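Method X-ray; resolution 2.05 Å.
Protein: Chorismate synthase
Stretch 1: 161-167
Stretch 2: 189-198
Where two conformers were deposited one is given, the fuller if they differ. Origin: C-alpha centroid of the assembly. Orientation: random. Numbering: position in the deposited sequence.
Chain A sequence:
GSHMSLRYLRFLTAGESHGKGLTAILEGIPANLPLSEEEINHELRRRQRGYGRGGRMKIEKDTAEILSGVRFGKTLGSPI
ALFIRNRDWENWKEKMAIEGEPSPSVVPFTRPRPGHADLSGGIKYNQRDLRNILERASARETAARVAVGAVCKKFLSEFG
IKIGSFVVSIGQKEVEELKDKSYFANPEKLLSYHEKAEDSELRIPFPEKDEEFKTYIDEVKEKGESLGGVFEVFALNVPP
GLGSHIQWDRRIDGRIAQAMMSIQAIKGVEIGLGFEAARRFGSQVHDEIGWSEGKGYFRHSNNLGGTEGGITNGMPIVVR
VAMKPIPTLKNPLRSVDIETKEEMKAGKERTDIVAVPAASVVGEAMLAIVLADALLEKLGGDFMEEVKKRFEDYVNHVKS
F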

# COMPACT_ATOMS: atom_id res chain seq x y z
N ILE A 161 27.12 0.00 5.85
CA ILE A 161 26.72 -0.26 4.47
C ILE A 161 27.08 0.93 3.58
O ILE A 161 26.63 2.06 3.80
CB ILE A 161 25.19 -0.58 4.39
CG1 ILE A 161 24.92 -1.94 5.06
CG2 ILE A 161 24.72 -0.57 2.95
CD1 ILE A 161 23.45 -2.30 5.21
N LYS A 162 27.91 0.67 2.58
CA LYS A 162 28.39 1.76 1.62
C LYS A 162 27.78 1.56 0.12
O LYS A 162 27.77 0.38 -0.47
CB LYS A 162 30.10 1.81 1.58
CG LYS A 162 30.89 1.97 3.23
CD LYS A 162 32.73 1.78 3.14
CE LYS A 162 33.49 1.66 4.81
NZ LYS A 162 32.82 0.41 5.77
N ILE A 163 27.32 2.66 -0.46
CA ILE A 163 26.77 2.63 -1.80
C ILE A 163 27.63 3.51 -2.68
O ILE A 163 28.08 4.58 -2.25
CB ILE A 163 25.30 3.09 -1.77
CG1 ILE A 163 24.46 2.02 -1.06
CG2 ILE A 163 24.82 3.37 -3.17
CD1 ILE A 163 22.98 2.24 -1.09
N GLY A 164 27.90 3.06 -3.89
CA GLY A 164 28.72 3.83 -4.80
C GLY A 164 28.42 3.42 -6.21
O GLY A 164 27.60 2.52 -6.43
N SER A 165 29.09 4.05 -7.17
CA SER A 165 28.87 3.74 -8.58
C SER A 165 29.95 4.35 -9.46
O SER A 165 30.85 5.04 -8.98
CB SER A 165 27.51 4.27 -9.03
OG SER A 165 27.49 5.68 -9.00
N PHE A 166 29.85 4.09 -10.75
CA PHE A 166 30.80 4.62 -11.72
C PHE A 166 30.32 4.29 -13.12
O PHE A 166 29.65 3.27 -13.33
CB PHE A 166 32.20 4.04 -11.47
CG PHE A 166 32.22 2.55 -11.28
CD1 PHE A 166 32.15 1.69 -12.38
CD2 PHE A 166 32.26 2.00 -10.01
CE1 PHE A 166 32.12 0.31 -12.20
CE2 PHE A 166 32.23 0.62 -9.82
CZ PHE A 166 32.16 -0.22 -10.91
N VAL A 167 30.66 5.15 -14.07
CA VAL A 167 30.26 4.95 -15.46
C VAL A 167 31.17 3.93 -16.14
O VAL A 167 32.38 3.93 -15.92
CB VAL A 167 30.32 6.28 -16.23
CG1 VAL A 167 29.93 6.07 -17.69
CG2 VAL A 167 29.40 7.30 -15.58
N LYS A 189 37.99 -3.24 -4.67
CA LYS A 189 38.04 -2.75 -6.05
C LYS A 189 36.87 -1.82 -6.36
O LYS A 189 37.05 -0.71 -6.87
CB LYS A 189 38.03 -3.91 -7.05
CG LYS A 189 39.38 -4.53 -7.34
CD LYS A 189 39.28 -5.52 -8.49
CE LYS A 189 40.64 -6.09 -8.87
NZ LYS A 189 40.54 -7.00 -10.05
N LEU A 190 35.66 -2.29 -6.06
CA LEU A 190 34.45 -1.51 -6.30
C LEU A 190 34.60 -0.14 -5.65
O LEU A 190 34.42 0.90 -6.29
CB LEU A 190 33.24 -2.25 -5.72
CG LEU A 190 32.85 -3.52 -6.49
CD1 LEU A 190 31.88 -4.37 -5.68
CD2 LEU A 190 32.23 -3.13 -7.82
N LEU A 191 34.94 -0.14 -4.36
CA LEU A 191 35.11 1.11 -3.63
C LEU A 191 36.17 1.95 -4.33
O LEU A 191 36.05 3.18 -4.43
CB LEU A 191 35.52 0.84 -2.18
CG LEU A 191 35.48 2.06 -1.25
CD1 LEU A 191 34.10 2.69 -1.29
CD2 LEU A 191 35.84 1.65 0.17
N SER A 192 37.21 1.28 -4.81
CA SER A 192 38.31 1.94 -5.50
C SER A 192 37.80 2.65 -6.75
O SER A 192 38.14 3.81 -7.00
CB SER A 192 39.37 0.90 -5.89
OG SER A 192 40.33 1.45 -6.76
N TYR A 193 37.00 1.94 -7.55
CA TYR A 193 36.47 2.52 -8.77
C TYR A 193 35.56 3.71 -8.48
O TYR A 193 35.54 4.68 -9.24
CB TYR A 193 35.71 1.46 -9.57
CG TYR A 193 36.58 0.34 -10.10
CD1 TYR A 193 37.89 0.60 -10.52
CD2 TYR A 193 36.10 -0.96 -10.23
CE1 TYR A 193 38.70 -0.41 -11.04
CE2 TYR A 193 36.89 -1.98 -10.76
CZ TYR A 193 38.18 -1.70 -11.16
OH TYR A 193 38.96 -2.69 -11.71
N HIS A 194 34.80 3.63 -7.40
CA HIS A 194 33.91 4.72 -7.04
C HIS A 194 34.73 5.95 -6.64
O HIS A 194 34.42 7.07 -7.05
CB HIS A 194 32.99 4.32 -5.88
CG HIS A 194 32.16 5.44 -5.35
ND1 HIS A 194 32.55 6.22 -4.28
CD2 HIS A 194 30.98 5.95 -5.78
CE1 HIS A 194 31.64 7.16 -4.07
NE2 HIS A 194 30.68 7.02 -4.96
N GLU A 195 35.78 5.72 -5.86
CA GLU A 195 36.64 6.82 -5.42
C GLU A 195 37.27 7.52 -6.62
O GLU A 195 37.31 8.75 -6.66
CB GLU A 195 37.73 6.30 -4.49
CG GLU A 195 37.24 5.84 -3.13
CD GLU A 195 36.70 6.98 -2.28
OE1 GLU A 195 37.47 7.93 -2.01
OE2 GLU A 195 35.51 6.93 -1.88
N LYS A 196 37.74 6.76 -7.59
CA LYS A 196 38.35 7.36 -8.77
C LYS A 196 37.29 8.08 -9.61
O LYS A 196 37.55 9.16 -10.14
CB LYS A 196 39.07 6.30 -9.61
CG LYS A 196 40.41 5.86 -9.02
CD LYS A 196 41.17 4.90 -9.92
CE LYS A 196 40.56 3.50 -9.92
NZ LYS A 196 41.32 2.54 -10.77
N ALA A 197 36.10 7.49 -9.71
CA ALA A 197 35.03 8.12 -10.46
C ALA A 197 34.77 9.52 -9.91
O ALA A 197 34.42 10.43 -10.66
CB ALA A 197 33.77 7.28 -10.37
N GLU A 198 34.94 9.68 -8.61
CA GLU A 198 34.74 10.97 -7.98
C GLU A 198 35.77 11.98 -8.45
O GLU A 198 35.60 13.18 -8.26
CB GLU A 198 34.78 10.83 -6.46
CG GLU A 198 33.64 10.01 -5.90
CD GLU A 198 32.29 10.62 -6.23
OE1 GLU A 198 31.92 11.63 -5.60
OE2 GLU A 198 31.60 10.09 -7.12

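The strand 162-167 lies against the helix 189-197 at an angle of 63°, their axes 7.0 Å apart at closest approach, and no hydrogen bond crosses between them. Packing alone makes this contact, so its rules are to be read in side-chain shape.

Phe166 is the largest contributor. Its CA-to-CB bond points toward the helix, and chi1 of 48° (p) with chi2 of 79° lays the ring along the helix surface instead of driving it end-on into the backbone. One face is thereby offered to Tyr193, whose CB sits 3.9 Å from the ring centroid of Phe166 and 27° off the ring normal, a CH-pi contact; the closest atoms are Phe166 CD2 and Tyr193 CB, 3.5 Å apart. The m rotamer of Tyr193 (chi1 -66°) then leads the end of its side chain away from the strand, yet its ring still turns an edge toward the same face of Phe166, with centroids 5.5 Å apart and planes at 73°. One tyrosine thus serves Phe166 twice, through its CB and through its ring.

The neighbors of Tyr193 along the helix complete the bed. Leu190, one turn earlier, starts sideways, but its m,t conformation brings CD2 to 4.2 Å from Phe166 CZ. Ala197, one turn later, points toward the strand with nothing beyond CB, which rests 3.8 Å from Phe166 CB and 3.9 Å from Ser165 O. Here the methyl group touches the strand through both a side chain and a backbone carbonyl.

The tightest fit is at His194, whose CA lies 5.4 Å from the CA of Ser165. Its CA-to-CB bond runs sideways, and chi1 of 173° (t) swings the imidazole back to the strand, where chi2 of -94° sets the ring with Ser165 N at its edge, near its plane. His194 CD2 is 3.0 Å from Ser165 N and 3.2 Å from Gly164 CA. Gly164 makes this possible: an ideal CB here would point toward the helix and fall 2.7 Å from His194 CD2, a clash. The imidazole occupies the room that a side chain would need. Ser165, by contrast, points away from the helix, and its OG is hydrogen-bonded elsewhere in the structure.

At the exposed margin the contact loosens. Lys162 sets out toward the helix, but the end of its chain leads away, leaving its aliphatic part to meet Leu191, with Lys162 CD 4.3 Å from Leu191 CD2. Leu191 starts away from the strand, and its t,p conformation brings the end of the side chain nearer.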